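Local coordinates for protein putative polyketide synthase (Streptomyces coelicolor, PDB 1U0M) that catalyses the iterative condensation of five malonyl-CoA units and their cyclisation to 1,3,6,8-tetrahydroxynaphthalene, a step of melanin biosynthesis, at residues A[25-28]-A[29-33]; A[319-322]-A[323-327]; A[182-186]-A[187-191]; A[71-74]-A[75-79]. All blocks are in the same frame, centred on the assembly; numbering follows the deposited sequence.

Overall arrangement
All four contacts are short-range ones along helices of a thiolase fold, three of them at helix starts. Along the chain they come in the order contact 1 (helix 26-37), contact 4 (helix 73-99), contact 3 (helix 187-195) and contact 2 (helix 315-326). The first three belong to the N-terminal chalcone/stilbene synthase region: contacts 1 and 3 have centres about 15 Å apart, contacts 3 and 4 about 20 Å. Contact 2, in the C-terminal region, has its centre about 28 to 33 Å from the others. None lies at the probable catalytic Cys146; contact 2 packs on strands of the nine-stranded mixed sheet, contacts 1 and 3 share helix 43-52 as a neighbour, and contact 4 reaches the second subunit.

Contact 1 of 4, residues A[25-28]-A[29-33]; sequences TMEE and TLELA
Glu31 turns its CG away from its own carbonyl carbon (chi1 -58°) and extends from there, which lays the chain back along the preceding helical turn. Its CG passes 3.2 Å from Glu27 O, and OE2 comes to 3.5 Å from Glu28 CA. Met26 takes another course: CG is opposite the backbone N (chi1 166°), and bends at the next two torsions curl the thioether forward, bringing CE to 4.1 Å from Thr29 CB. A flexible, unbranched methionine can follow the helix surface in this way. The start of the helix is a capping box. Thr25, at the N-cap, accepts Glu28 N at its OG1 over 3.1 Å, while the Glu28 carboxylate returns to Thr25, where OE2 weakly accepts both N and OG1. Threonine and glutamate thus serve amides that have no preceding turn to bond. Behind them ordinary helical bonds take over, such as Leu30 N to Met26 O. On the outer side Glu27 OE2 and Glu31 OE2 stand 3.8 Å apart, their carboxylate planes 22° from parallel, a pairing probably eased by nearby solvent and by Arg35, which forms a long, weak ion pair with Glu31. With an alanine in place of Glu31, Arg35 would probably lose that weak mate and Glu27 O the CG that covers it. On the inner side Met26 and Leu30 pack on Ile50 of helix 43-52, while Thr29 and Leu32 rest on Ile24 of strand 22-25.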
loop_
_atom_site.group_PDB
_atom_site.type_symbol
_atom_site.label_atom_id
_atom_site.label_comp_id
_atom_site.label_asym_id
_atom_site.label_seq_id
_atom_site.Cartn_x
_atom_site.Cartn_y
_atom_site.Cartn_z
ATOM N N THR A 25 -13.733 28.325 -7.017
ATOM C CA THR A 25 -14.931 28.586 -6.234
ATOM C C THR A 25 -16.122 27.770 -6.721
ATOM O O THR A 25 -16.108 27.189 -7.808
ATOM C CB THR A 25 -15.352 30.055 -6.331
ATOM O OG1 THR A 25 -15.757 30.318 -7.681
ATOM C CG2 THR A 25 -14.194 30.995 -5.955
ATOM N N MET A 26 -17.153 27.744 -5.893
ATOM C CA MET A 26 -18.391 27.049 -6.199
ATOM C C MET A 26 -18.959 27.583 -7.505
ATOM O O MET A 26 -19.321 26.825 -8.400
ATOM C CB MET A 26 -19.401 27.314 -5.087
ATOM C CG MET A 26 -20.826 26.930 -5.423
ATOM S SD MET A 26 -21.071 25.205 -5.166
ATOM C CE MET A 26 -20.350 24.530 -6.605
ATOM N N GLU A 27 -19.040 28.905 -7.584
ATOM C CA GLU A 27 -19.578 29.593 -8.745
ATOM C C GLU A 27 -18.857 29.181 -10.015
ATOM O O GLU A 27 -19.495 28.858 -11.015
ATOM C CB GLU A 27 -19.469 31.114 -8.564
ATOM C CG GLU A 27 -20.697 31.866 -9.073
ATOM C CD GLU A 27 -20.375 33.239 -9.654
ATOM O OE1 GLU A 27 -19.741 34.057 -8.951
ATOM O OE2 GLU A 27 -20.768 33.501 -10.818
ATOM N N GLU A 28 -17.527 29.202 -9.970
ATOM C CA GLU A 28 -16.709 28.829 -11.117
ATOM C C GLU A 28 -16.994 27.406 -11.553
ATOM O O GLU A 28 -17.111 27.130 -12.753
ATOM C CB GLU A 28 -15.225 28.947 -10.783
ATOM C CG GLU A 28 -14.740 30.357 -10.537
ATOM C CD GLU A 28 -13.396 30.355 -9.848
ATOM O OE1 GLU A 28 -12.490 29.634 -10.321
ATOM O OE2 GLU A 28 -13.240 31.069 -8.837
ATOM N N THR A 29 -17.092 26.509 -10.576
ATOM C CA THR A 29 -17.363 25.102 -10.860
ATOM C C THR A 29 -18.643 24.981 -11.664
ATOM O O THR A 29 -18.688 24.265 -12.669
ATOM C CB THR A 29 -17.520 24.262 -9.568
ATOM O OG1 THR A 29 -16.274 24.213 -8.862
ATOM C CG2 THR A 29 -17.936 22.846 -9.910
ATOM N N LEU A 30 -19.679 25.697 -11.225
ATOM C CA LEU A 30 -20.971 25.669 -11.907
ATOM C C LEU A 30 -20.868 26.182 -13.333
ATOM O O LEU A 30 -21.465 25.606 -14.236
ATOM C CB LEU A 30 -22.004 26.495 -11.128
ATOM C CG LEU A 30 -22.866 25.723 -10.116
ATOM C CD1 LEU A 30 -21.999 24.818 -9.290
ATOM C CD2 LEU A 30 -23.641 26.688 -9.228
ATOM N N GLU A 31 -20.122 27.267 -13.533
ATOM C CA GLU A 31 -19.953 27.834 -14.874
ATOM C C GLU A 31 -19.340 26.811 -15.817
ATOM O O GLU A 31 -19.899 26.511 -16.872
ATOM C CB GLU A 31 -19.045 29.062 -14.837
ATOM C CG GLU A 31 -19.529 30.161 -13.921
ATOM C CD GLU A 31 -18.542 31.313 -13.832
ATOM O OE1 GLU A 31 -18.226 31.903 -14.894
ATOM O OE2 GLU A 31 -18.083 31.625 -12.704
ATOM N N LEU A 32 -18.179 26.287 -15.428
ATOM C CA LEU A 32 -17.470 25.296 -16.230
ATOM C C LEU A 32 -18.402 24.127 -16.530
ATOM O O LEU A 32 -18.611 23.772 -17.689
ATOM C CB LEU A 32 -16.217 24.788 -15.488
ATOM C CG LEU A 32 -15.200 25.810 -14.967
ATOM C CD1 LEU A 32 -14.000 25.092 -14.431
ATOM C CD2 LEU A 32 -14.773 26.748 -16.070
ATOM N N ALA A 33 -18.966 23.534 -15.486
ATOM C CA ALA A 33 -19.877 22.408 -15.658
ATOM C C ALA A 33 -20.976 22.751 -16.655
ATOM O O ALA A 33 -21.368 21.920 -17.475
ATOM C CB ALA A 33 -20.484 22.022 -14.329
#

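Contact 2 of 4, residues A[319-322]-A[323-327]; sequences DALR and RLFDE
This is a salt-bridge network spaced one helical turn at a time, on the last turns of helix 315-326 in the C-terminal half of the thiolase fold. Its centre is Asp319, whose two carboxylate oxygens serve two arginines. OD1 accepts Arg323 NE at 2.5 Å on its syn side, with the oxygen close to the guanidinium plane, although carboxylate and guanidinium planes are 56° apart; Thr305 OG1 also bonds this oxygen. OD2 pairs with Arg322 NH2 at 2.6 Å. Arg322 reaches back because its chain starts opposite the backbone N (chi1 -172°) and bends twice further out; its NH1 makes a weak bridge of 3.5 Å to Asp326 OD2. The guanidinium groups meet with Arg322 NH2 over a face of Arg323, towards its rim, an approach probably made tolerable by the shared aspartate. Arginine suits position 323, having several N-H groups for acceptors, Glu308 among them, and a flat charged face for Tyr309. A leucine in place of Arg323 would probably leave Glu308 without its partner and Asp319 OD1 with Thr305 but without its arginine. Away from the charges, Leu321 CD2 lies 4.2 Å from Phe325 CE1, the two side chains pointing the same way. Leu321 and Leu324 pack on Ile276 of strand 276-278, Leu321 also on Leu12 of strand 11-18, and Leu324 on Phe301 of helix 300-308.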
loop_
_atom_site.group_PDB
_atom_site.type_symbol
_atom_site.label_atom_id
_atom_site.label_comp_id
_atom_site.label_asym_id
_atom_site.label_seq_id
_atom_site.Cartn_x
_atom_site.Cartn_y
_atom_site.Cartn_z
ATOM N N ASP A 319 -6.874 17.116 8.565
ATOM C CA ASP A 319 -7.151 18.544 8.530
ATOM C C ASP A 319 -8.256 18.913 9.515
ATOM O O ASP A 319 -8.275 20.021 10.043
ATOM C CB ASP A 319 -7.535 18.972 7.120
ATOM C CG ASP A 319 -7.834 20.447 7.026
ATOM O OD1 ASP A 319 -8.992 20.843 7.275
ATOM O OD2 ASP A 319 -6.898 21.214 6.711
ATOM N N ALA A 320 -9.183 17.988 9.753
ATOM C CA ALA A 320 -10.269 18.237 10.694
ATOM C C ALA A 320 -9.611 18.398 12.053
ATOM O O ALA A 320 -9.906 19.339 12.786
ATOM C CB ALA A 320 -11.243 17.070 10.713
ATOM N N LEU A 321 -8.709 17.476 12.379
ATOM C CA LEU A 321 -7.985 17.542 13.639
ATOM C C LEU A 321 -7.255 18.865 13.697
ATOM O O LEU A 321 -7.368 19.600 14.672
ATOM C CB LEU A 321 -6.957 16.422 13.748
ATOM C CG LEU A 321 -7.362 15.151 14.486
ATOM C CD1 LEU A 321 -6.159 14.223 14.559
ATOM C CD2 LEU A 321 -7.853 15.491 15.887
ATOM N N ARG A 322 -6.506 19.167 12.645
ATOM C CA ARG A 322 -5.760 20.411 12.594
ATOM C C ARG A 322 -6.659 21.594 12.960
ATOM O O ARG A 322 -6.208 22.558 13.578
ATOM C CB ARG A 322 -5.151 20.605 11.199
ATOM C CG ARG A 322 -4.188 21.783 11.082
ATOM C CD ARG A 322 -4.921 23.057 10.701
ATOM N NE ARG A 322 -5.282 23.071 9.285
ATOM C CZ ARG A 322 -6.339 23.705 8.785
ATOM N NH1 ARG A 322 -7.158 24.378 9.580
ATOM N NH2 ARG A 322 -6.580 23.667 7.485
ATOM N N ARG A 323 -7.934 21.518 12.591
ATOM C CA ARG A 323 -8.868 22.596 12.895
ATOM C C ARG A 323 -9.368 22.509 14.332
ATOM O O ARG A 323 -9.817 23.504 14.908
ATOM C CB ARG A 323 -10.054 22.564 11.931
ATOM C CG ARG A 323 -9.707 22.976 10.513
ATOM C CD ARG A 323 -10.823 22.618 9.555
ATOM N NE ARG A 323 -10.389 22.730 8.168
ATOM C CZ ARG A 323 -10.430 23.850 7.458
ATOM N NH1 ARG A 323 -10.896 24.965 8.002
ATOM N NH2 ARG A 323 -9.994 23.858 6.205
ATOM N N LEU A 324 -9.292 21.313 14.902
ATOM C CA LEU A 324 -9.730 21.096 16.271
ATOM C C LEU A 324 -8.657 21.610 17.218
ATOM O O LEU A 324 -8.924 21.896 18.385
ATOM C CB LEU A 324 -9.990 19.609 16.505
ATOM C CG LEU A 324 -10.535 19.186 17.868
ATOM C CD1 LEU A 324 -11.248 17.857 17.725
ATOM C CD2 LEU A 324 -9.405 19.096 18.878
ATOM N N PHE A 325 -7.441 21.729 16.699
ATOM C CA PHE A 325 -6.318 22.234 17.474
ATOM C C PHE A 325 -6.358 23.754 17.503
ATOM O O PHE A 325 -6.187 24.361 18.559
ATOM C CB PHE A 325 -4.987 21.787 16.861
ATOM C CG PHE A 325 -4.543 20.421 17.290
ATOM C CD1 PHE A 325 -5.352 19.311 17.077
ATOM C CD2 PHE A 325 -3.307 20.240 17.900
ATOM C CE1 PHE A 325 -4.937 18.043 17.462
ATOM C CE2 PHE A 325 -2.881 18.975 18.290
ATOM C CZ PHE A 325 -3.696 17.874 18.071
ATOM N N ASP A 326 -6.579 24.368 16.342
ATOM C CA ASP A 326 -6.625 25.825 16.250
ATOM C C ASP A 326 -7.698 26.426 17.143
ATOM O O ASP A 326 -7.492 27.479 17.745
ATOM C CB ASP A 326 -6.842 26.266 14.805
ATOM C CG ASP A 326 -5.776 25.734 13.872
ATOM O OD1 ASP A 326 -4.577 25.809 14.224
ATOM O OD2 ASP A 326 -6.141 25.245 12.783
ATOM N N GLU A 327 -8.852 25.775 17.206
ATOM C CA GLU A 327 -9.916 26.244 18.077
ATOM C C GLU A 327 -9.516 25.713 19.432
ATOM O O GLU A 327 -9.928 26.218 20.472
ATOM C CB GLU A 327 -11.257 25.646 17.683
ATOM C CG GLU A 327 -12.345 25.896 18.707
ATOM C CD GLU A 327 -13.645 25.227 18.336
ATOM O OE1 GLU A 327 -14.186 25.550 17.256
ATOM O OE2 GLU A 327 -14.125 24.383 19.121
#

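Contact 3 of 4, residues A[182-186]-A[187-191]; sequences PTDLG and VGSLL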
loop_
_atom_site.group_PDB
_atom_site.type_symbol
_atom_site.label_atom_id
_atom_site.label_comp_id
_atom_site.label_asym_id
_atom_site.label_seq_id
_atom_site.Cartn_x
_atom_site.Cartn_y
_atom_site.Cartn_z
ATOM N N PRO A 182 -12.123 14.089 -18.432
ATOM C CA PRO A 182 -13.096 14.739 -19.319
ATOM C C PRO A 182 -14.097 13.750 -19.905
ATOM O O PRO A 182 -15.265 14.086 -20.132
ATOM C CB PRO A 182 -12.215 15.353 -20.399
ATOM C CG PRO A 182 -10.970 15.664 -19.672
ATOM C CD PRO A 182 -10.749 14.441 -18.831
ATOM N N THR A 183 -13.625 12.531 -20.138
ATOM C CA THR A 183 -14.442 11.464 -20.701
ATOM C C THR A 183 -15.589 10.952 -19.823
ATOM O O THR A 183 -16.593 10.480 -20.348
ATOM C CB THR A 183 -13.562 10.256 -21.081
ATOM O OG1 THR A 183 -12.860 9.798 -19.923
ATOM C CG2 THR A 183 -12.553 10.643 -22.144
ATOM N N ASP A 184 -15.437 11.005 -18.500
ATOM C CA ASP A 184 -16.486 10.538 -17.595
ATOM C C ASP A 184 -17.642 11.550 -17.639
ATOM O O ASP A 184 -17.525 12.668 -17.125
ATOM C CB ASP A 184 -15.931 10.390 -16.170
ATOM C CG ASP A 184 -14.973 9.200 -16.029
ATOM O OD1 ASP A 184 -14.324 9.047 -14.969
ATOM O OD2 ASP A 184 -14.874 8.406 -16.979
ATOM N N LEU A 185 -18.752 11.144 -18.259
ATOM C CA LEU A 185 -19.920 12.007 -18.423
ATOM C C LEU A 185 -21.149 11.674 -17.583
ATOM O O LEU A 185 -22.186 12.306 -17.754
ATOM C CB LEU A 185 -20.333 12.048 -19.897
ATOM C CG LEU A 185 -19.311 12.540 -20.924
ATOM C CD1 LEU A 185 -19.917 12.395 -22.313
ATOM C CD2 LEU A 185 -18.917 14.003 -20.649
ATOM N N GLY A 186 -21.058 10.686 -16.697
ATOM C CA GLY A 186 -22.204 10.364 -15.855
ATOM C C GLY A 186 -22.386 11.421 -14.767
ATOM O O GLY A 186 -21.406 12.050 -14.363
ATOM N N VAL A 187 -23.618 11.620 -14.282
ATOM C CA VAL A 187 -23.869 12.623 -13.243
ATOM C C VAL A 187 -23.026 12.366 -11.998
ATOM O O VAL A 187 -22.669 13.299 -11.294
ATOM C CB VAL A 187 -25.377 12.695 -12.816
ATOM C CG1 VAL A 187 -26.236 12.981 -14.018
ATOM C CG2 VAL A 187 -25.808 11.404 -12.142
ATOM N N GLY A 188 -22.727 11.104 -11.716
ATOM C CA GLY A 188 -21.895 10.807 -10.564
ATOM C C GLY A 188 -20.535 11.471 -10.770
ATOM O O GLY A 188 -20.004 12.137 -9.880
ATOM N N SER A 189 -19.981 11.312 -11.966
ATOM C CA SER A 189 -18.679 11.895 -12.284
ATOM C C SER A 189 -18.750 13.402 -12.100
ATOM O O SER A 189 -17.918 13.986 -11.411
ATOM C CB SER A 189 -18.285 11.561 -13.728
ATOM O OG SER A 189 -18.197 10.162 -13.900
ATOM N N LEU A 190 -19.751 14.020 -12.733
ATOM C CA LEU A 190 -19.967 15.454 -12.631
ATOM C C LEU A 190 -19.992 15.902 -11.173
ATOM O O LEU A 190 -19.426 16.935 -10.821
ATOM C CB LEU A 190 -21.279 15.823 -13.304
ATOM C CG LEU A 190 -21.228 15.998 -14.822
ATOM C CD1 LEU A 190 -20.568 14.823 -15.492
ATOM C CD2 LEU A 190 -22.642 16.193 -15.312
ATOM N N LEU A 191 -20.652 15.125 -10.325
ATOM C CA LEU A 191 -20.717 15.439 -8.913
ATOM C C LEU A 191 -19.299 15.507 -8.384
ATOM O O LEU A 191 -18.859 16.539 -7.895
ATOM C CB LEU A 191 -21.469 14.343 -8.164
ATOM C CG LEU A 191 -22.838 14.705 -7.607
ATOM C CD1 LEU A 191 -22.666 15.805 -6.560
ATOM C CD2 LEU A 191 -23.744 15.166 -8.753
HETATM O O HOH W 1 -19.097 8.629 -16.088
#
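Asp184 and Ser189 each point their CB toward the other's segment across the start of helix 187-195, a helix N-terminus with Gly186 at the N-cap. What meets is a methylene and a hydroxyl: Asp184 CB lies 3.2 Å from Ser189 OG. The Asp184 carboxylate swings off, OD1 bonding a glycerol probably from the crystallisation liquor. Ser189 sets its OG opposite the carbonyl carbon and beside its own N (chi1 -60°), so that the hydroxyl faces the incoming loop. A short hydroxyl side chain suits this third helical position because it meets the water held by the N-cap N-H. The result is a water-bridged link between that N-H and the side chain three residues on. Leu190 comes at Gly186 O from another direction: its CD1 packs 3.1 Å from Gly186 O and 3.8 Å from Leu185 O. Leucine suits this buried place because it fills the space against Ala46 of helix 43-52 and His40, the residue that bonds Leu185 O. The first helical bond proper runs from Leu190 N to Gly186 O, 3.0 Å long, nearly straight at 169° and in the carbonyl plane. The bridging water accepts Gly186 N at 2.9 Å and sits 2.8 Å from Ser189 OG.

Contact 4 of 4, residues A[71-74]-A[75-79]; sequences PGFE and DRNKV
Asp75 packs its CB against the Pro71 ring, 3.8 Å from Pro71 CB, and its backbone N donates to a water that in turn donates to Pro71 O. This water serves an amide of the first helical turn where the N-cap, Gly72, has no side chain to accept it. Gly72 is suited to its place by a positive phi of 103°, at which a CB would jam against the preceding carbonyl oxygen. At the third helical position, the negative charge of Asp75 probably gains from the helix dipole. Arg76 crosses the proline at about a right angle, its CD 3.5 Å from Pro71 CD, with N bonded to Gly72 O. The bend at its second torsion carries the guanidinium past the ring, where NH2 finds Tyr180 O; the long aliphatic stem lets arginine pack and bond at once. Asn77 sends its amide alongside Phe73, the group lying opposite the backbone N (chi1 -150°) and its plane 69° from the ring. OD1 is 4.0 Å from Phe73 CE2, while ND2 donates to Phe117 O, so this buried amide has a partner. Phe73 and Asn77 also both touch Val234 of the second subunit. Lys78 curls through successive bends so that CE covers Glu74 O and NZ faces two carboxylates, 3.8 Å from Glu74 OE2 and 4.0 Å from Asp75 OD1, both long bridges. The whole is a helix N-terminus with glycine at the N-cap and a water bridging the third amide to the residue before the cap, opening helix 73-99 beside the dimer interface of this thiolase fold.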
loop_
_atom_site.group_PDB
_atom_site.type_symbol
_atom_site.label_atom_id
_atom_site.label_comp_id
_atom_site.label_asym_id
_atom_site.label_seq_id
_atom_site.Cartn_x
_atom_site.Cartn_y
_atom_site.Cartn_z
ATOM N N PRO A 71 -3.275 15.618 -20.582
ATOM C CA PRO A 71 -2.038 15.373 -21.338
ATOM C C PRO A 71 -1.621 13.911 -21.327
ATOM O O PRO A 71 -0.534 13.564 -21.795
ATOM C CB PRO A 71 -1.023 16.244 -20.612
ATOM C CG PRO A 71 -1.464 16.076 -19.169
ATOM C CD PRO A 71 -2.972 16.253 -19.283
ATOM N N GLY A 72 -2.489 13.062 -20.786
ATOM C CA GLY A 72 -2.196 11.646 -20.692
ATOM C C GLY A 72 -1.789 11.280 -19.272
ATOM O O GLY A 72 -1.281 12.119 -18.520
ATOM N N PHE A 73 -2.004 10.022 -18.913
ATOM C CA PHE A 73 -1.688 9.501 -17.578
ATOM C C PHE A 73 -0.191 9.635 -17.259
ATOM O O PHE A 73 0.183 9.940 -16.123
ATOM C CB PHE A 73 -2.134 8.027 -17.522
ATOM C CG PHE A 73 -1.993 7.379 -16.175
ATOM C CD1 PHE A 73 -1.788 6.000 -16.086
ATOM C CD2 PHE A 73 -2.088 8.116 -15.003
ATOM C CE1 PHE A 73 -1.680 5.369 -14.857
ATOM C CE2 PHE A 73 -1.977 7.492 -13.769
ATOM C CZ PHE A 73 -1.774 6.114 -13.695
ATOM N N GLU A 74 0.667 9.406 -18.254
ATOM C CA GLU A 74 2.116 9.521 -18.046
ATOM C C GLU A 74 2.477 10.951 -17.634
ATOM O O GLU A 74 3.156 11.154 -16.632
ATOM C CB GLU A 74 2.894 9.118 -19.311
ATOM C CG GLU A 74 4.404 9.376 -19.204
ATOM C CD GLU A 74 5.237 8.742 -20.322
ATOM O OE1 GLU A 74 4.678 8.406 -21.391
ATOM O OE2 GLU A 74 6.471 8.600 -20.125
ATOM N N ASP A 75 2.021 11.947 -18.386
ATOM C CA ASP A 75 2.322 13.334 -18.015
ATOM C C ASP A 75 1.633 13.729 -16.703
ATOM O O ASP A 75 2.215 14.415 -15.866
ATOM C CB ASP A 75 1.920 14.307 -19.142
ATOM C CG ASP A 75 2.922 14.313 -20.307
ATOM O OD1 ASP A 75 3.906 13.530 -20.250
ATOM O OD2 ASP A 75 2.723 15.094 -21.275
ATOM N N ARG A 76 0.395 13.284 -16.522
ATOM C CA ARG A 76 -0.356 13.573 -15.301
ATOM C C ARG A 76 0.454 13.030 -14.118
ATOM O O ARG A 76 0.703 13.728 -13.146
ATOM C CB ARG A 76 -1.729 12.868 -15.344
ATOM C CG ARG A 76 -2.951 13.744 -15.032
ATOM C CD ARG A 76 -3.381 14.498 -16.260
ATOM N NE ARG A 76 -4.617 15.280 -16.155
ATOM C CZ ARG A 76 -5.837 14.786 -15.917
ATOM N NH1 ARG A 76 -6.031 13.492 -15.722
ATOM N NH2 ARG A 76 -6.893 15.592 -15.952
ATOM N N ASN A 77 0.877 11.775 -14.205
ATOM C CA ASN A 77 1.625 11.183 -13.104
ATOM C C ASN A 77 2.977 11.875 -12.886
ATOM O O ASN A 77 3.506 11.882 -11.770
ATOM C CB ASN A 77 1.816 9.686 -13.338
ATOM C CG ASN A 77 1.901 8.914 -12.046
ATOM O OD1 ASN A 77 0.913 8.790 -11.320
ATOM N ND2 ASN A 77 3.086 8.403 -11.735
ATOM N N LYS A 78 3.534 12.448 -13.954
ATOM C CA LYS A 78 4.792 13.184 -13.843
ATOM C C LYS A 78 4.483 14.413 -12.981
ATOM O O LYS A 78 5.225 14.742 -12.057
ATOM C CB LYS A 78 5.294 13.636 -15.220
ATOM C CG LYS A 78 6.586 12.965 -15.684
ATOM C CD LYS A 78 6.317 11.605 -16.288
ATOM C CE LYS A 78 5.986 11.726 -17.761
ATOM N NZ LYS A 78 7.189 12.024 -18.592
ATOM N N VAL A 79 3.374 15.090 -13.273
ATOM C CA VAL A 79 3.002 16.256 -12.475
ATOM C C VAL A 79 2.839 15.846 -11.012
ATOM O O VAL A 79 3.231 16.582 -10.105
ATOM C CB VAL A 79 1.690 16.862 -12.936
ATOM C CG1 VAL A 79 1.348 18.059 -12.064
ATOM C CG2 VAL A 79 1.788 17.240 -14.399
HETATM O O HOH W 2 0.985 11.839 -20.820
#